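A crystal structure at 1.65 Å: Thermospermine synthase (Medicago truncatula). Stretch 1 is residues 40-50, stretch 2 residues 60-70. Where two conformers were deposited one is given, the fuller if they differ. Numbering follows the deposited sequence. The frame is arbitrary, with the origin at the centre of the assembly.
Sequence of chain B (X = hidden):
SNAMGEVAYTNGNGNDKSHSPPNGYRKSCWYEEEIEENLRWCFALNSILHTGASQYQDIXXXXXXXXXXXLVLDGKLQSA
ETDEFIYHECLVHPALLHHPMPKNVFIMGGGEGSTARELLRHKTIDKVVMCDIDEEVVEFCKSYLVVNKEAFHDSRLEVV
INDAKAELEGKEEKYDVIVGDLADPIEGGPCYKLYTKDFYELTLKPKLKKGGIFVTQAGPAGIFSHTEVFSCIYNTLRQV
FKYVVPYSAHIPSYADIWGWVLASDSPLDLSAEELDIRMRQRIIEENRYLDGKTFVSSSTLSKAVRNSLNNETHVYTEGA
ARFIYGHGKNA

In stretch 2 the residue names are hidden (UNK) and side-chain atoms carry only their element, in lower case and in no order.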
ATOM      1  N   ARG B  40       0.318   0.473   8.713  1.00 26.00           N
ATOM      2  CA  ARG B  40       0.892  -0.561   7.887  1.00 27.26           C
ATOM      3  C   ARG B  40       2.395  -0.512   7.926  1.00 26.58           C
ATOM      4  O   ARG B  40       2.976   0.538   7.939  1.00 25.21           O
ATOM      5  CB  ARG B  40       0.354  -0.466   6.470  1.00 29.98           C
ATOM      6  CG  ARG B  40      -1.016  -1.089   6.381  1.00 34.81           C
ATOM      7  CD  ARG B  40      -1.774  -0.855   5.074  1.00 38.04           C
ATOM      8  NE  ARG B  40      -0.909  -0.410   3.997  1.00 41.91           N
ATOM      9  CZ  ARG B  40      -1.367  -0.017   2.812  1.00 47.47           C
ATOM     10  NH1 ARG B  40      -2.670  -0.084   2.512  1.00 46.67           N
ATOM     11  NH2 ARG B  40      -0.497   0.395   1.888  1.00 49.36           N
ATOM     12  N   TRP B  41       2.994  -1.681   7.952  1.00 25.35           N
ATOM     13  CA  TRP B  41       4.431  -1.807   8.125  1.00 27.13           C
ATOM     14  C   TRP B  41       4.873  -2.687   6.977  1.00 27.65           C
ATOM     15  O   TRP B  41       4.361  -3.819   6.888  1.00 27.60           O
ATOM     16  CB  TRP B  41       4.611  -2.494   9.457  1.00 29.78           C
ATOM     17  CG  TRP B  41       5.921  -2.820   9.967  1.00 31.56           C
ATOM     18  CD1 TRP B  41       6.289  -4.029  10.524  1.00 34.44           C
ATOM     19  CD2 TRP B  41       7.025  -1.942  10.145  1.00 31.11           C
ATOM     20  NE1 TRP B  41       7.557  -3.934  11.046  1.00 33.58           N
ATOM     21  CE2 TRP B  41       8.032  -2.670  10.818  1.00 33.16           C
ATOM     22  CE3 TRP B  41       7.256  -0.606   9.831  1.00 32.49           C
ATOM     23  CZ2 TRP B  41       9.250  -2.118  11.131  1.00 33.28           C
ATOM     24  CZ3 TRP B  41       8.466  -0.056  10.130  1.00 35.41           C
ATOM     25  CH2 TRP B  41       9.471  -0.822  10.776  1.00 34.72           C
ATOM     26  N   CYS B  42       5.747  -2.177   6.089  1.00 25.78           N
ATOM     27  CA  CYS B  42       6.040  -2.862   4.825  1.00 26.12           C
ATOM     28  C   CYS B  42       7.531  -3.128   4.639  1.00 24.51           C
ATOM     29  O   CYS B  42       8.348  -2.258   4.888  1.00 24.59           O
ATOM     30  CB  CYS B  42       5.526  -2.075   3.646  1.00 26.71           C
ATOM     31  SG  CYS B  42       3.843  -1.420   3.949  1.00 32.05           S
ATOM     32  N   PHE B  43       7.855  -4.363   4.274  1.00 24.62           N
ATOM     33  CA  PHE B  43       9.238  -4.789   4.076  1.00 25.05           C
ATOM     34  C   PHE B  43       9.456  -5.094   2.606  1.00 24.44           C
ATOM     35  O   PHE B  43       8.684  -5.845   2.005  1.00 23.75           O
ATOM     36  CB  PHE B  43       9.544  -6.104   4.823  1.00 26.53           C
ATOM     37  CG  PHE B  43       9.145  -6.137   6.231  1.00 27.19           C
ATOM     38  CD1 PHE B  43       8.997  -4.989   6.997  1.00 28.26           C
ATOM     39  CD2 PHE B  43       9.000  -7.373   6.861  1.00 29.40           C
ATOM     40  CE1 PHE B  43       8.677  -5.088   8.328  1.00 29.67           C
ATOM     41  CE2 PHE B  43       8.664  -7.450   8.187  1.00 29.85           C
ATOM     42  CZ  PHE B  43       8.495  -6.325   8.918  1.00 29.19           C
ATOM     43  N   ALA B  44      10.542  -4.590   2.024  1.00 25.47           N
ATOM     44  CA  ALA B  44      10.843  -4.951   0.640  1.00 25.96           C
ATOM     45  C   ALA B  44      11.210  -6.445   0.630  1.00 24.67           C
ATOM     46  O   ALA B  44      11.802  -6.964   1.588  1.00 24.30           O
ATOM     47  CB  ALA B  44      11.980  -4.146   0.099  1.00 27.98           C
ATOM     48  N   LEU B  45      10.802  -7.102  -0.440  1.00 24.69           N
ATOM     49  CA  LEU B  45      10.886  -8.539  -0.593  1.00 26.48           C
ATOM     50  C   LEU B  45      11.929  -8.947  -1.633  1.00 27.89           C
ATOM     51  O   LEU B  45      11.909  -8.447  -2.763  1.00 27.25           O
ATOM     52  CB  LEU B  45       9.563  -9.063  -1.077  1.00 29.09           C
ATOM     53  CG  LEU B  45       8.434  -9.487  -0.198  1.00 31.21           C
ATOM     54  CD1 LEU B  45       7.251  -9.908  -1.050  1.00 31.77           C
ATOM     55  CD2 LEU B  45       8.877 -10.678   0.604  1.00 32.97           C
ATOM     56  N   ASN B  46      12.769  -9.908  -1.271  1.00 27.47           N
ATOM     57  CA  ASN B  46      13.636 -10.613  -2.243  1.00 29.22           C
ATOM     58  C   ASN B  46      12.847 -11.760  -2.887  1.00 28.80           C
ATOM     59  O   ASN B  46      12.825 -11.929  -4.118  1.00 30.44           O
ATOM     60  CB  ASN B  46      14.869 -11.202  -1.551  1.00 30.86           C
ATOM     61  CG  ASN B  46      15.895 -10.153  -1.134  1.00 31.76           C
ATOM     62  OD1 ASN B  46      16.207  -9.248  -1.897  1.00 34.02           O
ATOM     63  ND2 ASN B  46      16.473 -10.312   0.061  1.00 32.71           N
ATOM     64  N   SER B  47      12.213 -12.592  -2.076  1.00 27.64           N
ATOM     65  CA  SER B  47      11.460 -13.695  -2.642  1.00 28.16           C
ATOM     66  C   SER B  47      10.436 -14.228  -1.691  1.00 27.67           C
ATOM     67  O   SER B  47      10.408 -13.853  -0.506  1.00 25.91           O
ATOM     68  CB  SER B  47      12.383 -14.801  -3.171  1.00 31.68           C
ATOM     69  OG  SER B  47      12.926 -15.506  -2.133  1.00 31.57           O
ATOM     70  N   ILE B  48       9.567 -15.077  -2.221  1.00 26.00           N
ATOM     71  CA  ILE B  48       8.599 -15.798  -1.426  1.00 26.96           C
ATOM     72  C   ILE B  48       9.016 -17.246  -1.474  1.00 27.42           C
ATOM     73  O   ILE B  48       8.898 -17.910  -2.526  1.00 27.86           O
ATOM     74  CB  ILE B  48       7.173 -15.598  -1.976  1.00 28.20           C
ATOM     75  CG1 ILE B  48       6.850 -14.097  -1.984  1.00 28.80           C
ATOM     76  CG2 ILE B  48       6.171 -16.387  -1.163  1.00 29.03           C
ATOM     77  CD1 ILE B  48       5.616 -13.714  -2.788  1.00 30.55           C
ATOM     78  N   LEU B  49       9.566 -17.718  -0.361  1.00 28.09           N
ATOM     79  CA  LEU B  49      10.323 -18.963  -0.350  1.00 29.67           C
ATOM     80  C   LEU B  49       9.424 -20.167  -0.349  1.00 31.38           C
ATOM     81  O   LEU B  49       9.636 -21.104  -1.135  1.00 34.35           O
ATOM     82  CB  LEU B  49      11.301 -19.021   0.815  1.00 29.65           C
ATOM     83  CG  LEU B  49      12.449 -17.992   0.779  1.00 30.35           C
ATOM     84  CD1 LEU B  49      13.193 -18.018   2.100  1.00 32.33           C
ATOM     85  CD2 LEU B  49      13.416 -18.255  -0.377  1.00 32.60           C
ATOM     86  N   HIS B  50       8.303 -19.990   0.374  0.50 31.88           N
ATOM     87  CA  HIS B  50       7.154 -20.921   0.443  0.50 33.53           C
ATOM     88  C   HIS B  50       5.837 -20.255   0.879  0.50 33.24           C
ATOM     89  O   HIS B  50       5.828 -19.284   1.636  0.50 32.76           O
ATOM     90  CB  HIS B  50       7.460 -22.039   1.437  0.50 34.61           C
ATOM     91  CG  HIS B  50       6.295 -22.949   1.700  0.50 35.39           C
ATOM     92  ND1 HIS B  50       6.234 -24.231   1.205  0.50 36.49           N
ATOM     93  CD2 HIS B  50       5.152 -22.764   2.406  0.50 36.76           C
ATOM     94  CE1 HIS B  50       5.107 -24.802   1.594  0.50 37.30           C
ATOM     95  NE2 HIS B  50       4.430 -23.934   2.324  0.50 37.26           N
ATOM     96  N   UNK B  60       3.742 -19.004   5.512  1.00 28.62           N
ATOM     97  CA  UNK B  60       4.579 -18.425   4.447  1.00 28.80           C
ATOM     98  C   UNK B  60       5.960 -18.134   5.016  1.00 27.03           C
ATOM     99  O   UNK B  60       6.078 -17.764   6.187  1.00 25.74           O
ATOM    100  c   UNK B  60       3.948 -17.143   3.912  1.00 29.78           C
ATOM    101  N   UNK B  61       7.000 -18.432   4.244  1.00 25.55           N
ATOM    102  CA  UNK B  61       8.352 -18.016   4.550  1.00 25.31           C
ATOM    103  C   UNK B  61       8.855 -17.069   3.462  1.00 24.48           C
ATOM    104  O   UNK B  61       8.910 -17.436   2.268  1.00 26.29           O
ATOM    105  c   UNK B  61      10.732 -18.554   6.694  1.00 27.93           C
ATOM    106  c   UNK B  61      10.663 -18.953   5.219  1.00 28.07           C
ATOM    107  c   UNK B  61       9.256 -19.214   4.692  1.00 25.60           C
ATOM    108  c   UNK B  61      11.543 -20.171   4.950  1.00 30.30           C
ATOM    109  N   UNK B  62       9.159 -15.844   3.885  1.00 23.94           N
ATOM    110  CA  UNK B  62       9.509 -14.770   2.962  1.00 24.92           C
ATOM    111  C   UNK B  62      10.955 -14.467   3.118  1.00 25.62           C
ATOM    112  O   UNK B  62      11.452 -14.500   4.204  1.00 27.37           O
ATOM    113  c   UNK B  62       6.500 -12.423   3.701  1.00 26.37           C
ATOM    114  c   UNK B  62       7.208 -13.744   3.405  1.00 25.79           C
ATOM    115  c   UNK B  62       8.707 -13.513   3.292  1.00 24.28           C
ATOM    116  c   UNK B  62       6.617 -14.368   2.154  1.00 27.14           C
ATOM    117  N   UNK B  63      11.622 -14.074   2.058  1.00 24.34           N
ATOM    118  CA  UNK B  63      12.959 -13.597   2.169  1.00 25.22           C
ATOM    119  C   UNK B  63      12.846 -12.066   2.018  1.00 24.07           C
ATOM    120  O   UNK B  63      12.558 -11.587   0.964  1.00 23.95           O
ATOM    121  c   UNK B  63      15.264 -13.652   1.160  1.00 33.63           C
ATOM    122  o   UNK B  63      16.073 -14.053   0.289  1.00 40.02           O
ATOM    123  c   UNK B  63      13.853 -14.194   1.107  1.00 28.92           C
ATOM    124  o   UNK B  63      15.574 -12.810   2.043  1.00 36.02           O
ATOM    125  N   UNK B  64      12.997 -11.366   3.118  1.00 23.23           N
ATOM    126  CA  UNK B  64      12.827  -9.907   3.152  1.00 23.90           C
ATOM    127  C   UNK B  64      14.158  -9.235   3.190  1.00 25.23           C
ATOM    128  O   UNK B  64      15.101  -9.750   3.763  1.00 25.63           O
ATOM    129  c   UNK B  64      10.784 -10.376   4.565  1.00 25.39           C
ATOM    130  o   UNK B  64      12.763  -9.470   5.561  1.00 24.46           O
ATOM    131  c   UNK B  64      11.980  -9.457   4.365  1.00 24.12           C
ATOM    132  N   UNK B  65      14.214  -8.031   2.641  1.00 26.31           N
ATOM    133  CA  UNK B  65      15.459  -7.284   2.607  1.00 29.56           C
ATOM    134  C   UNK B  65      15.825  -6.772   3.979  1.00 28.44           C
ATOM    135  O   UNK B  65      16.952  -7.009   4.432  1.00 29.95           O
ATOM    136  c   UNK B  65      15.386  -6.185   1.573  1.00 31.77           C
ATOM    137  c   UNK B  65      15.390  -5.551  -0.859  1.00 37.52           C
ATOM    138  c   UNK B  65      15.035  -5.957  -2.276  1.00 41.33           C
ATOM    139  c   UNK B  65      15.254  -6.697   0.139  1.00 34.23           C
ATOM    140  n   UNK B  65      16.215  -6.606  -2.920  1.00 43.82           N
ATOM    141  N   UNK B  66      14.890  -6.086   4.690  1.00 26.70           N
ATOM    142  CA  UNK B  66      15.346  -5.532   5.957  1.00 26.34           C
ATOM    143  C   UNK B  66      15.603  -6.564   7.087  1.00 26.78           C
ATOM    144  O   UNK B  66      16.547  -6.416   7.897  1.00 28.74           O
ATOM    145  c   UNK B  66      13.035  -5.039   5.605  1.00 28.69           C
ATOM    146  c   UNK B  66      13.555  -5.615   4.315  1.00 26.84           C
ATOM    147  c   UNK B  66      14.234  -4.550   6.319  1.00 27.89           C
ATOM    148  N   UNK B  67      14.827  -7.635   7.122  1.00 25.37           N
ATOM    149  CA  UNK B  67      14.837  -8.522   8.263  1.00 25.22           C
ATOM    150  C   UNK B  67      15.195  -9.971   7.934  1.00 24.74           C
ATOM    151  O   UNK B  67      15.069 -10.824   8.800  1.00 24.70           O
ATOM    152  c   UNK B  67      14.041  -6.410  10.335  1.00 28.12           C
ATOM    153  c   UNK B  67      13.494  -8.430   8.982  1.00 26.69           C
ATOM    154  c   UNK B  67      11.808  -5.057   9.486  1.00 29.76           C
ATOM    155  c   UNK B  67      13.789  -5.130  10.804  1.00 30.78           C
ATOM    156  c   UNK B  67      12.051  -6.346   9.025  1.00 29.77           C
ATOM    157  c   UNK B  67      12.674  -4.458  10.374  1.00 30.84           C
ATOM    158  c   UNK B  67      13.184  -7.043   9.471  1.00 27.30           C
ATOM    159  N   UNK B  68      15.657 -10.248   6.725  1.00 23.95           N
ATOM    160  CA  UNK B  68      15.908 -11.639   6.314  1.00 25.05           C
ATOM    161  C   UNK B  68      14.656 -12.487   6.192  1.00 24.26           C
ATOM    162  O   UNK B  68      13.525 -12.003   5.910  1.00 23.79           O
ATOM    163  N   UNK B  69      14.844 -13.783   6.426  1.00 25.79           N
ATOM    164  CA  UNK B  69      13.792 -14.730   6.256  1.00 27.36           C
ATOM    165  C   UNK B  69      12.753 -14.523   7.337  1.00 27.37           C
ATOM    166  O   UNK B  69      13.106 -14.423   8.530  1.00 29.14           O
ATOM    167  c   UNK B  69      16.387 -18.386   3.887  1.00 40.54           C
ATOM    168  c   UNK B  69      15.262 -16.454   5.126  1.00 33.74           C
ATOM    169  c   UNK B  69      14.357 -16.146   6.304  1.00 30.44           C
ATOM    170  n   UNK B  69      16.786 -17.317   2.904  1.00 41.85           N
ATOM    171  c   UNK B  69      15.839 -17.875   5.230  1.00 37.31           C
ATOM    172  N   UNK B  70      11.491 -14.450   6.949  1.00 24.83           N
ATOM    173  CA  UNK B  70      10.428 -14.142   7.877  1.00 23.76           C
ATOM    174  C   UNK B  70       9.335 -15.176   7.770  1.00 24.41           C
ATOM    175  O   UNK B  70       8.868 -15.462   6.659  1.00 23.86           O
ATOM    176  c   UNK B  70       9.862 -12.776   7.561  1.00 24.25           C
TER

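Position 60 has one side-chain carbon and nothing beyond it. Its CA lies 3.2 Å from His50 O, a CA-H...O contact. A lone CB identifies Ala60.

Position 61 carries four carbons, forked at the second. Its backbone pairs with His50: N donates to His50 O at 3.0 Å. Its O accepts from Leu49 N at 2.7 Å and from His50 N at 3.2 Å. One carbon of the fork lies 3.9 Å from Leu49 CD1. A fork at the second carbon means leucine, so this is Leu61, and the carbon is CD2.

Position 62 also has four carbons forked at the second, but on the other face of the sheet. Its CB is 3.9 Å from Leu45 CD2, and one terminal carbon is 3.9 Å from Ile48 CG2. This is Leu62; the terminal carbon is CD2.

Position 63 has two carbons, the second bearing two oxygens. Its N donates to Ser47 O at 2.8 Å. Its O receives Asn46 N at 2.8 Å and Ser47 N at 3.2 Å. One side-chain oxygen is 3.3 Å from Asn46 ND2, a straight but weak hydrogen bond. A carboxylate one carbon from CB is Asp63, and the oxygen is OD1.

Position 64 has a CB carrying one oxygen and one carbon. CB is 4.2 Å from Phe43 CB, and the branch carbon sits at the edge of the Phe43 ring. The oxygen turns back into its own stretch, 2.7 Å from the O of position 68 and 3.2 Å from the N of position 67. One oxygen and one methyl on CB make Thr64.

Position 65 has four carbons in a row ending in nitrogen. Its N donates to Ala44 O at 2.8 Å, almost linearly. The terminal nitrogen donates to Asn46 OD1 at 2.8 Å. This is Lys65, and that nitrogen is NZ.

Position 66 has three carbons that close a ring onto the backbone N. The middle carbon is 3.7 Å from Phe43 CB. This is Pro66.

Position 67 has one carbon, then a ring of six. A ring carbon comes 3.3 Å from Phe43 CE1. All six ring atoms are carbon and none carries an oxygen, so this is Phe67. Its edge meets the face of Phe43, with planes at 71°.

Position 68 has no side-chain atoms. Its phi of 67° favours glycine: Gly68.

Position 69 has four carbons in a row ending in nitrogen. The last carbon is 3.7 Å from Leu49 CD1. This is Lys69, and the carbon is CE.

Position 70 has one carbon and makes no contact with stretch 1. This is Ala70.

The contact is an antiparallel strand pairing with two bulges. At each bulge one carbonyl, Asp63 O or Leu61 O, accepts two successive amides of stretch 1. Leu45, Ile48 and Leu62 share one face, and Phe43 packs against Pro66 and Phe67 beyond the strand.

Stretch 2, residues 60-70: ALLDTKPFGKA
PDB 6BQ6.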